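Local coordinates for SnoaL-like domain-containing protein (Catenulispora acidiphila, PDB 4H3U) that is of unknown function, adopts a ketosteroid isomerase-like (SnoaL-like) fold and may take part in trimethylamine metabolism, at residues A[72-75]-A[76-80]; A[125-128]-A[129-132]; A[140-143]-A[144-148]. One frame throughout, in Å; residues are numbered along the deposited sequence.

Contact 1 (A[72-75]-A[76-80]); sequences SGWK and ARTDA
K75 NZ closes a salt bridge one helical turn on, 2.9 Å from D79 OD1 on the syn lone pair of that oxygen, with a weak second bond to D79 OD2. The ammonium also donates to the backbone oxygens of W38, in helix 29-39, and G40 just after it; both segments lie in helix 68-81. K75 leaves the helix with CG anti to the backbone N (chi1 168°) and kinks at chi2, carrying NZ along the helix to the D79 carboxylate oxygens. With an alanine in place of K75, the D79 carboxylate would probably lose its counter-charge and the carbonyls of W38 and G40 a donor. Along the backbone, W74 O is gripped twice by T78: N and OG1, each 2.9 Å from W74 O, come from opposite faces of the carbonyl plane. The same hydroxyl oxygen sits over the centre of one face of the W74 indole, 3.7 Å from W74 CE2. R77 turns the face of its guanidinium to the indole edge, CZ 3.7 Å from W74 CE3, the planes 72° apart. S72 OG has the carbonyl oxygens of R68 and P43 as hydrogen-bond partners. The buried ammonium thus has a charged mate and two carbonyl oxygens, a setting likely to keep it protonated.

Contact 2 (A[125-128]-A[129-132]); sequences RTRG and EEIT
R125 O takes the backbone N-H of T132 at 2.8 Å and, more weakly, may receive the hydroxyl of T132, whose OG1 lies 3.2 Å from it. The two residues stand near the end of the beta hairpin of strands 116-127 and 130-138, closed by a type II' turn from R127 to E130, with G128 at positive phi as its first central residue. Next to the turn R127 and E130 form an antiparallel hydrogen-bonded pair. R127 N meets E130 O at 2.8 Å in the carbonyl plane, whereas E130 N reaches R127 O from above the plane of the R127 carbonyl, a more bent bond. T126 and I131 follow as the non-hydrogen-bonded pair, their side chains on the other face; T126 OG1 accepts from R94 NH2 of strand 82-95. On the face of R127 and E130 the two long side chains run side by side and point the same way. Their salt bridge is long, R127 NH1 to E130 OE1 3.5 Å, and the guanidinium and carboxylate planes are 55° apart. One water links E130 OE1 to R127 O, and another donates to E130 OE1 while accepting weakly from R127 NH1. T132 holds its hydroxyl between its own backbone N and carbonyl carbon (chi1 65°), which leaves CG2 pointing to R127. That methyl lies over one face of the R127 guanidinium, offset toward the rim, with T132 CG2 3.7 Å from R127 NH2. On the hydroxyl branch, a water in the guanidinium plane of R125 joins R125 NH2 to T132 OG1, 2.8 Å from each.

Contact 3 (A[140-143]-A[144-148]); sequences LSSV and LAQSG
L140 and L144 lean across each other at a slant, the branch point of one against a methyl of the other, with L140 CG 4.1 Å from L144 CD1. With CG anti to its N (chi1 -175°), L140 brings its branch point to L144, whose own CG lies beside its N. Around them L140 also meets I61, and L144 meets L149 and W153. On another side of the helix S142 and Q146 reach toward each other: in one of two conformers of S142, OG lies nearly in the plane of the Q146 amide and accepts from NE2 at 3.1 Å, while Q146 OE1 accepts from A117 N of strand 116-127. These residues belong to the C-terminal helix 140-147, which ends in a Schellman motif, G148 taking positive phi and G148 N bonding A145 O. Just before it, S147 folds its hydroxyl back onto the preceding turn. S147 OG lies 2.7 Å from V143 O, above the carbonyl plane, while S147 N approaches V143 O at 3.0 Å from the opposite face. V143 itself packs on V118 and I109 of the sheet. At the start of the helix, L140 touches S141 of the second subunit, and S141 touches L140 of that subunit.

Going from the N terminus, contact 1 comes first, within helix 68-81, whose side chains rest on strands 63-66 and 82-95 and on helix 43-47. Contact 2 then closes the hairpin of strands 116-127 and 130-138, neighbours in the mixed sheet. Strand 130-138 leads on to helix 140-147, the seat of contact 3, which packs back on strands 98-109 and 116-127 and meets the second subunit. Each contact closes before the next opens, so none nest or cross. Contacts 2 and 3 lie on opposite sides of the chain's centre, their centres about 32 Å apart, although strand 116-127 runs from one to the other. Contact 1 is about 20 Å from contact 3, centre to centre.

Contact 1 (A[72-75]-A[76-80])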
# COMPACT_ATOMS: atom_id res chain seq x y z
N SER A 72 12.95 6.93 14.89
CA SER A 72 14.12 6.09 15.12
C SER A 72 13.71 4.89 16.00
O SER A 72 14.15 3.75 15.76
CB SER A 72 15.17 6.92 15.79
OG SER A 72 15.66 7.90 14.93
N GLY A 73 12.86 5.11 17.00
CA GLY A 73 12.34 4.04 17.84
C GLY A 73 11.59 2.98 17.08
O GLY A 73 11.60 1.81 17.50
N TRP A 74 10.93 3.31 15.97
CA TRP A 74 10.24 2.33 15.14
C TRP A 74 11.24 1.43 14.41
O TRP A 74 11.01 0.23 14.32
CB TRP A 74 9.28 3.06 14.17
CG TRP A 74 8.57 2.16 13.18
CD1 TRP A 74 8.64 2.25 11.83
CD2 TRP A 74 7.67 1.08 13.47
NE1 TRP A 74 7.85 1.30 11.25
CE2 TRP A 74 7.27 0.53 12.24
CE3 TRP A 74 7.22 0.46 14.65
CZ2 TRP A 74 6.37 -0.52 12.15
CZ3 TRP A 74 6.35 -0.58 14.56
CH2 TRP A 74 5.94 -1.09 13.33
N LYS A 75 12.34 1.97 13.93
CA LYS A 75 13.41 1.13 13.38
C LYS A 75 13.94 0.22 14.47
O LYS A 75 14.13 -0.99 14.23
CB LYS A 75 14.48 2.01 12.76
CG LYS A 75 15.80 1.27 12.39
CD LYS A 75 15.67 0.12 11.44
CE LYS A 75 17.10 -0.37 11.05
NZ LYS A 75 17.06 -1.69 10.40
N ALA A 76 14.19 0.73 15.67
CA ALA A 76 14.67 -0.10 16.76
C ALA A 76 13.68 -1.23 17.11
O ALA A 76 14.09 -2.38 17.30
CB ALA A 76 14.99 0.73 17.99
N ARG A 77 12.40 -0.92 17.19
CA ARG A 77 11.37 -1.88 17.51
C ARG A 77 11.25 -2.95 16.44
O ARG A 77 11.05 -4.13 16.73
CB ARG A 77 10.04 -1.18 17.73
CG ARG A 77 9.95 -0.33 19.00
CD ARG A 77 8.85 0.76 18.93
NE ARG A 77 7.51 0.24 18.64
CZ ARG A 77 6.48 0.98 18.25
NH1 ARG A 77 6.64 2.29 18.00
NH2 ARG A 77 5.29 0.40 18.04
N THR A 78 11.31 -2.52 15.19
CA THR A 78 11.24 -3.45 14.09
C THR A 78 12.43 -4.42 14.16
O THR A 78 12.24 -5.63 14.02
CB THR A 78 11.18 -2.70 12.75
OG1 THR A 78 9.99 -1.89 12.67
CG2 THR A 78 11.14 -3.63 11.61
N ASP A 79 13.63 -3.90 14.38
CA ASP A 79 14.83 -4.76 14.49
C ASP A 79 14.76 -5.71 15.67
O ASP A 79 15.30 -6.81 15.63
CB ASP A 79 16.10 -3.93 14.60
CG ASP A 79 16.51 -3.25 13.30
OD1 ASP A 79 15.99 -3.61 12.23
OD2 ASP A 79 17.43 -2.41 13.38
N ALA A 80 14.18 -5.28 16.76
CA ALA A 80 14.03 -6.16 17.91
C ALA A 80 13.13 -7.35 17.58
O ALA A 80 13.34 -8.42 18.12
CB ALA A 80 13.45 -5.39 19.08

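Contact 2 (A[125-128]-A[129-132])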
# COMPACT_ATOMS: atom_id res chain seq x y z
N ARG A 125 6.05 12.53 1.69
CA ARG A 125 5.95 13.95 1.42
C ARG A 125 7.23 14.56 1.96
O ARG A 125 7.66 14.23 3.06
CB ARG A 125 4.75 14.58 2.04
CG ARG A 125 4.53 16.00 1.57
CD ARG A 125 3.23 16.59 2.09
NE ARG A 125 2.16 15.67 1.71
CZ ARG A 125 1.51 14.82 2.51
NH1 ARG A 125 0.65 13.99 1.95
NH2 ARG A 125 1.70 14.78 3.83
N THR A 126 7.83 15.45 1.18
CA THR A 126 9.15 16.05 1.54
C THR A 126 9.09 17.57 1.53
O THR A 126 8.17 18.19 0.99
CB THR A 126 10.24 15.64 0.53
OG1 THR A 126 9.91 16.15 -0.78
CG2 THR A 126 10.35 14.12 0.51
N ARG A 127 10.12 18.15 2.13
CA ARG A 127 10.35 19.60 2.17
C ARG A 127 11.87 19.71 2.01
O ARG A 127 12.63 19.51 2.96
CB ARG A 127 9.85 20.20 3.48
CG ARG A 127 10.00 21.72 3.64
CD ARG A 127 9.89 22.06 5.13
NE ARG A 127 8.60 21.67 5.71
CZ ARG A 127 8.38 21.40 7.00
NH1 ARG A 127 9.39 21.34 7.87
NH2 ARG A 127 7.16 21.06 7.40
N GLY A 128 12.33 19.98 0.79
CA GLY A 128 13.76 19.95 0.53
C GLY A 128 14.17 18.50 0.70
O GLY A 128 13.48 17.61 0.16
N GLU A 129 15.23 18.26 1.49
CA GLU A 129 15.67 16.92 1.81
C GLU A 129 14.89 16.23 2.94
O GLU A 129 14.91 15.02 2.98
CB GLU A 129 17.12 16.93 2.26
CG GLU A 129 18.12 17.46 1.25
CD GLU A 129 19.47 16.81 1.46
OE1 GLU A 129 19.44 15.67 1.90
OE2 GLU A 129 20.53 17.35 1.08
N GLU A 130 14.16 16.98 3.79
CA GLU A 130 13.43 16.40 4.95
C GLU A 130 12.13 15.74 4.54
O GLU A 130 11.39 16.21 3.71
CB GLU A 130 12.97 17.49 5.94
CG GLU A 130 14.04 18.25 6.69
CD GLU A 130 13.46 18.91 7.92
OE1 GLU A 130 12.56 19.76 7.84
OE2 GLU A 130 13.96 18.61 9.00
N ILE A 131 11.83 14.64 5.24
CA ILE A 131 10.57 13.92 5.09
C ILE A 131 9.58 14.44 6.13
O ILE A 131 9.87 14.45 7.32
CB ILE A 131 10.73 12.41 5.24
CG1 ILE A 131 11.78 11.87 4.26
CG2 ILE A 131 9.38 11.75 5.07
CD1 ILE A 131 12.15 10.42 4.48
N THR A 132 8.43 14.93 5.66
CA THR A 132 7.38 15.36 6.55
C THR A 132 6.36 14.26 6.84
O THR A 132 5.71 14.29 7.88
CB THR A 132 6.67 16.64 6.05
OG1 THR A 132 6.01 16.36 4.82
CG2 THR A 132 7.69 17.73 5.82
O HOH W 1 3.36 16.10 5.68
O HOH W 2 13.15 21.20 5.28
O HOH W 3 12.26 22.34 9.22

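Contact 3 (A[140-143]-A[144-148])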
# COMPACT_ATOMS: atom_id res chain seq x y z
N LEU A 140 0.31 -7.77 4.98
CA LEU A 140 0.59 -8.50 6.22
C LEU A 140 0.24 -9.97 6.03
O LEU A 140 0.94 -10.85 6.54
CB LEU A 140 -0.12 -7.90 7.42
CG LEU A 140 0.24 -8.57 8.76
CD1 LEU A 140 1.71 -8.46 9.11
CD2 LEU A 140 -0.61 -7.97 9.88
N SER A 141 -0.80 -10.28 5.27
CA SER A 141 -1.19 -11.70 5.06
C SER A 141 -0.04 -12.45 4.39
O SER A 141 0.24 -13.58 4.77
CB SER A 141 -2.46 -11.73 4.17
OG SER A 141 -3.56 -11.24 4.90
N SER A 142 0.55 -11.84 3.39
CA SER A 142 1.65 -12.46 2.68
C SER A 142 2.86 -12.61 3.60
O SER A 142 3.55 -13.63 3.57
CB SER A 142 2.00 -11.70 1.40
OG SER A 142 3.01 -12.42 0.67
N VAL A 143 3.17 -11.59 4.39
CA VAL A 143 4.26 -11.67 5.36
C VAL A 143 4.09 -12.91 6.26
O VAL A 143 4.98 -13.73 6.44
CB VAL A 143 4.39 -10.41 6.25
CG1 VAL A 143 5.37 -10.64 7.42
CG2 VAL A 143 4.84 -9.21 5.40
N LEU A 144 2.93 -13.00 6.87
CA LEU A 144 2.67 -14.10 7.81
C LEU A 144 2.68 -15.45 7.12
O LEU A 144 3.23 -16.43 7.66
CB LEU A 144 1.37 -13.87 8.56
CG LEU A 144 1.32 -12.60 9.41
CD1 LEU A 144 -0.08 -12.43 10.03
CD2 LEU A 144 2.44 -12.51 10.43
N ALA A 145 2.03 -15.57 5.97
CA ALA A 145 2.01 -16.84 5.25
C ALA A 145 3.44 -17.28 4.86
O ALA A 145 3.79 -18.44 5.07
CB ALA A 145 1.11 -16.76 4.02
N GLN A 146 4.22 -16.36 4.29
CA GLN A 146 5.58 -16.71 3.92
C GLN A 146 6.37 -17.20 5.13
O GLN A 146 7.29 -18.00 4.98
CB GLN A 146 6.29 -15.54 3.25
CG GLN A 146 5.83 -15.28 1.84
CD GLN A 146 6.64 -14.14 1.28
OE1 GLN A 146 7.88 -14.14 1.33
NE2 GLN A 146 5.97 -13.18 0.68
N SER A 147 6.08 -16.56 6.26
CA SER A 147 6.82 -16.81 7.51
C SER A 147 6.43 -18.10 8.21
O SER A 147 7.07 -18.49 9.18
CB SER A 147 6.59 -15.67 8.53
OG SER A 147 7.07 -14.41 8.04
N GLY A 148 5.37 -18.74 7.73
CA GLY A 148 4.85 -19.94 8.36
C GLY A 148 4.14 -19.66 9.66
O GLY A 148 4.03 -20.55 10.50